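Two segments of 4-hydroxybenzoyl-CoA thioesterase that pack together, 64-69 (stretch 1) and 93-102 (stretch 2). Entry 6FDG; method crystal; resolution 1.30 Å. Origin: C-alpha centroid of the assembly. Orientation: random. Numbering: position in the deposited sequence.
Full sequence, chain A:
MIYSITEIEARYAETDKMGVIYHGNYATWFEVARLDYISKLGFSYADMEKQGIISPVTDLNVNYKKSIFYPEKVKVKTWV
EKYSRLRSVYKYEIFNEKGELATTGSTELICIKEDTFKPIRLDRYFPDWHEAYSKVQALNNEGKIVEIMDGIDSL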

# COMPACT_ATOMS: atom_id res chain seq x y z
N TYR A 64 13.77 -14.08 -2.57
CA TYR A 64 14.46 -13.01 -1.86
C TYR A 64 15.88 -13.55 -1.42
O TYR A 64 15.94 -14.38 -0.53
CB TYR A 64 13.69 -12.52 -0.64
CG TYR A 64 12.24 -12.04 -1.01
CD1 TYR A 64 11.24 -12.96 -1.00
CD2 TYR A 64 11.96 -10.77 -1.25
CE1 TYR A 64 9.92 -12.60 -1.34
CE2 TYR A 64 10.63 -10.35 -1.56
CZ TYR A 64 9.66 -11.28 -1.57
OH TYR A 64 8.34 -10.97 -1.94
N LYS A 65 16.93 -13.05 -2.00
CA LYS A 65 18.30 -13.53 -1.63
C LYS A 65 18.86 -12.72 -0.60
O LYS A 65 19.65 -13.32 0.25
CB LYS A 65 19.19 -13.44 -2.86
CG LYS A 65 18.76 -14.05 -4.13
CD LYS A 65 18.42 -15.45 -4.17
CE LYS A 65 18.01 -15.74 -5.66
NZ LYS A 65 17.73 -17.15 -5.91
N LYS A 66 18.66 -11.44 -0.53
CA LYS A 66 19.17 -10.51 0.46
C LYS A 66 18.09 -9.56 0.81
O LYS A 66 17.40 -9.03 -0.10
CB LYS A 66 20.40 -9.68 -0.08
CG LYS A 66 21.59 -10.51 -0.44
CD LYS A 66 22.75 -9.57 -0.74
CE LYS A 66 24.09 -10.05 -0.19
NZ LYS A 66 24.61 -11.09 -1.10
N SER A 67 17.92 -9.18 2.06
CA SER A 67 17.09 -8.04 2.43
C SER A 67 17.52 -6.75 1.81
O SER A 67 18.79 -6.53 1.55
CB SER A 67 16.87 -7.95 3.99
OG SER A 67 16.10 -9.05 4.40
N ILE A 68 16.65 -5.84 1.48
CA ILE A 68 16.93 -4.48 1.03
C ILE A 68 16.59 -3.55 2.18
O ILE A 68 15.40 -3.47 2.64
CB ILE A 68 16.23 -4.14 -0.33
CG1 ILE A 68 16.70 -5.17 -1.39
CG2 ILE A 68 16.43 -2.75 -0.77
CD1 ILE A 68 16.01 -5.08 -2.74
N PHE A 69 17.66 -2.96 2.80
CA PHE A 69 17.48 -2.03 3.92
C PHE A 69 17.35 -0.65 3.36
O PHE A 69 18.11 -0.19 2.51
CB PHE A 69 18.66 -2.10 4.83
CG PHE A 69 18.76 -3.42 5.62
CD1 PHE A 69 19.41 -4.48 5.06
CD2 PHE A 69 18.23 -3.51 6.88
CE1 PHE A 69 19.51 -5.68 5.73
CE2 PHE A 69 18.35 -4.71 7.64
CZ PHE A 69 18.97 -5.79 7.01
N GLU A 93 15.67 -9.41 -12.15
CA GLU A 93 16.77 -9.46 -11.12
C GLU A 93 16.86 -8.10 -10.52
O GLU A 93 16.87 -7.10 -11.24
CB GLU A 93 18.14 -9.83 -11.78
CG GLU A 93 18.19 -11.21 -12.28
CD GLU A 93 19.48 -11.58 -13.07
OE1 GLU A 93 20.12 -10.67 -13.54
OE2 GLU A 93 19.61 -12.78 -13.25
N ILE A 94 16.98 -8.01 -9.19
CA ILE A 94 17.16 -6.74 -8.52
C ILE A 94 18.55 -6.69 -7.86
O ILE A 94 18.92 -7.63 -7.12
CB ILE A 94 16.16 -6.48 -7.42
CG1 ILE A 94 14.70 -6.58 -7.99
CG2 ILE A 94 16.41 -5.15 -6.76
CD1 ILE A 94 13.65 -6.30 -6.96
N PHE A 95 19.32 -5.67 -8.24
CA PHE A 95 20.66 -5.43 -7.64
C PHE A 95 20.56 -4.29 -6.73
O PHE A 95 19.99 -3.22 -6.97
CB PHE A 95 21.64 -5.18 -8.81
CG PHE A 95 21.78 -6.33 -9.76
CD1 PHE A 95 22.72 -7.38 -9.55
CD2 PHE A 95 20.94 -6.43 -10.88
CE1 PHE A 95 22.80 -8.51 -10.38
CE2 PHE A 95 21.05 -7.55 -11.72
CZ PHE A 95 21.95 -8.57 -11.49
N ASN A 96 21.27 -4.46 -5.58
CA ASN A 96 21.37 -3.39 -4.62
C ASN A 96 22.45 -2.38 -5.02
O ASN A 96 23.12 -2.54 -5.99
CB ASN A 96 21.43 -3.96 -3.20
CG ASN A 96 22.78 -4.53 -2.80
OD1 ASN A 96 23.74 -4.41 -3.59
ND2 ASN A 96 22.79 -5.32 -1.77
N GLU A 97 22.66 -1.38 -4.13
CA GLU A 97 23.59 -0.27 -4.44
C GLU A 97 25.06 -0.74 -4.48
O GLU A 97 25.97 -0.19 -5.20
CB GLU A 97 23.40 0.78 -3.30
CG GLU A 97 23.04 2.08 -3.81
CD GLU A 97 22.89 3.09 -2.70
OE1 GLU A 97 23.90 3.64 -2.20
OE2 GLU A 97 21.75 3.38 -2.33
N LYS A 98 25.31 -1.83 -3.80
CA LYS A 98 26.62 -2.46 -3.86
C LYS A 98 26.83 -3.37 -5.06
O LYS A 98 27.85 -4.02 -5.23
CB LYS A 98 26.91 -3.22 -2.63
CG LYS A 98 26.91 -2.36 -1.42
CD LYS A 98 27.40 -3.20 -0.23
CE LYS A 98 26.95 -2.68 1.12
NZ LYS A 98 27.48 -1.32 1.44
N GLY A 99 25.75 -3.52 -5.90
CA GLY A 99 25.88 -4.41 -7.07
C GLY A 99 25.57 -5.88 -6.79
O GLY A 99 25.77 -6.71 -7.68
N GLU A 100 25.14 -6.22 -5.63
CA GLU A 100 24.85 -7.58 -5.27
C GLU A 100 23.40 -7.97 -5.73
O GLU A 100 22.54 -7.09 -5.67
CB GLU A 100 24.90 -7.77 -3.77
CG GLU A 100 26.26 -7.37 -3.17
CD GLU A 100 26.29 -6.98 -1.71
OE1 GLU A 100 25.30 -6.78 -0.96
OE2 GLU A 100 27.50 -6.84 -1.22
N LEU A 101 23.28 -9.19 -6.17
CA LEU A 101 21.93 -9.76 -6.51
C LEU A 101 21.07 -9.96 -5.27
O LEU A 101 21.45 -10.77 -4.36
CB LEU A 101 22.10 -11.01 -7.24
CG LEU A 101 20.73 -11.66 -7.73
CD1 LEU A 101 20.05 -10.78 -8.70
CD2 LEU A 101 21.00 -13.06 -8.17
N ALA A 102 20.06 -9.10 -5.09
CA ALA A 102 19.20 -9.12 -3.91
C ALA A 102 17.96 -10.03 -4.07
O ALA A 102 17.40 -10.54 -3.13
CB ALA A 102 18.83 -7.79 -3.47
O HOH W 1 20.51 -5.17 -0.06

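The contact is anchored by one carbonyl. Ala102 O accepts two backbone hydrogen bonds, from Lys65 N at 2.8 Å and from Lys66 N at 3.0 Å, the second nearer to linear at 160° against 142°. Consecutive amides can converge on one acceptor because Lys65, with phi/psi of -92/-37, breaks from the extended backbone that precedes it.

At this junction Ala102 has the most surface covered by the other stretch. Its methyl is packed against stretch 1: Lys66 CB lies 4.2 Å from Ala102 CB, and Ile68 CG1 packs 4.0 Å from that same CB. Ile68 has its CA-to-CB bond sideways, yet the m,t rotamer extends CD1 to within 4.0 Å of Ile94 CG2. Ile94 is also m,t, and its CB points toward stretch 1, so two branched side chains make a small buried apolar patch beside the polar anchor.

The lysines use their aliphatic carbons differently. Lys65 starts toward stretch 2, placing CB 3.8 Å from Leu101 O, but m,m,t,t leads its end away, and NZ is hydrogen-bonded just outside the stretches. Lys66 runs over stretch 2, with CE 3.6 Å from Glu100 OE1. Lys66 chi3, at 140°, lies between wells, and Lys66 NZ remains 4.4 Å from Glu100 OE1, opposite charges near each other but short of a salt bridge.

That carboxylate is already engaged: Asn96 ND2 donates to Glu100 OE1 at 3.0 Å, nearly straight at 170°. Asn96, p at chi1, opens a type I turn ending at Gly99, and its OD1 accepts from Glu100 N at 3.1 Å and, weakly, from Lys98 N at 3.0 Å. The side-chain amide thus ties the turn to the residue that follows it, OD1 to the backbone and ND2 to the Glu100 carboxylate, while a water accepts from Asn96 ND2 at 2.9 Å and donates to Ser67 O at 2.7 Å, linking the turn to stretch 1.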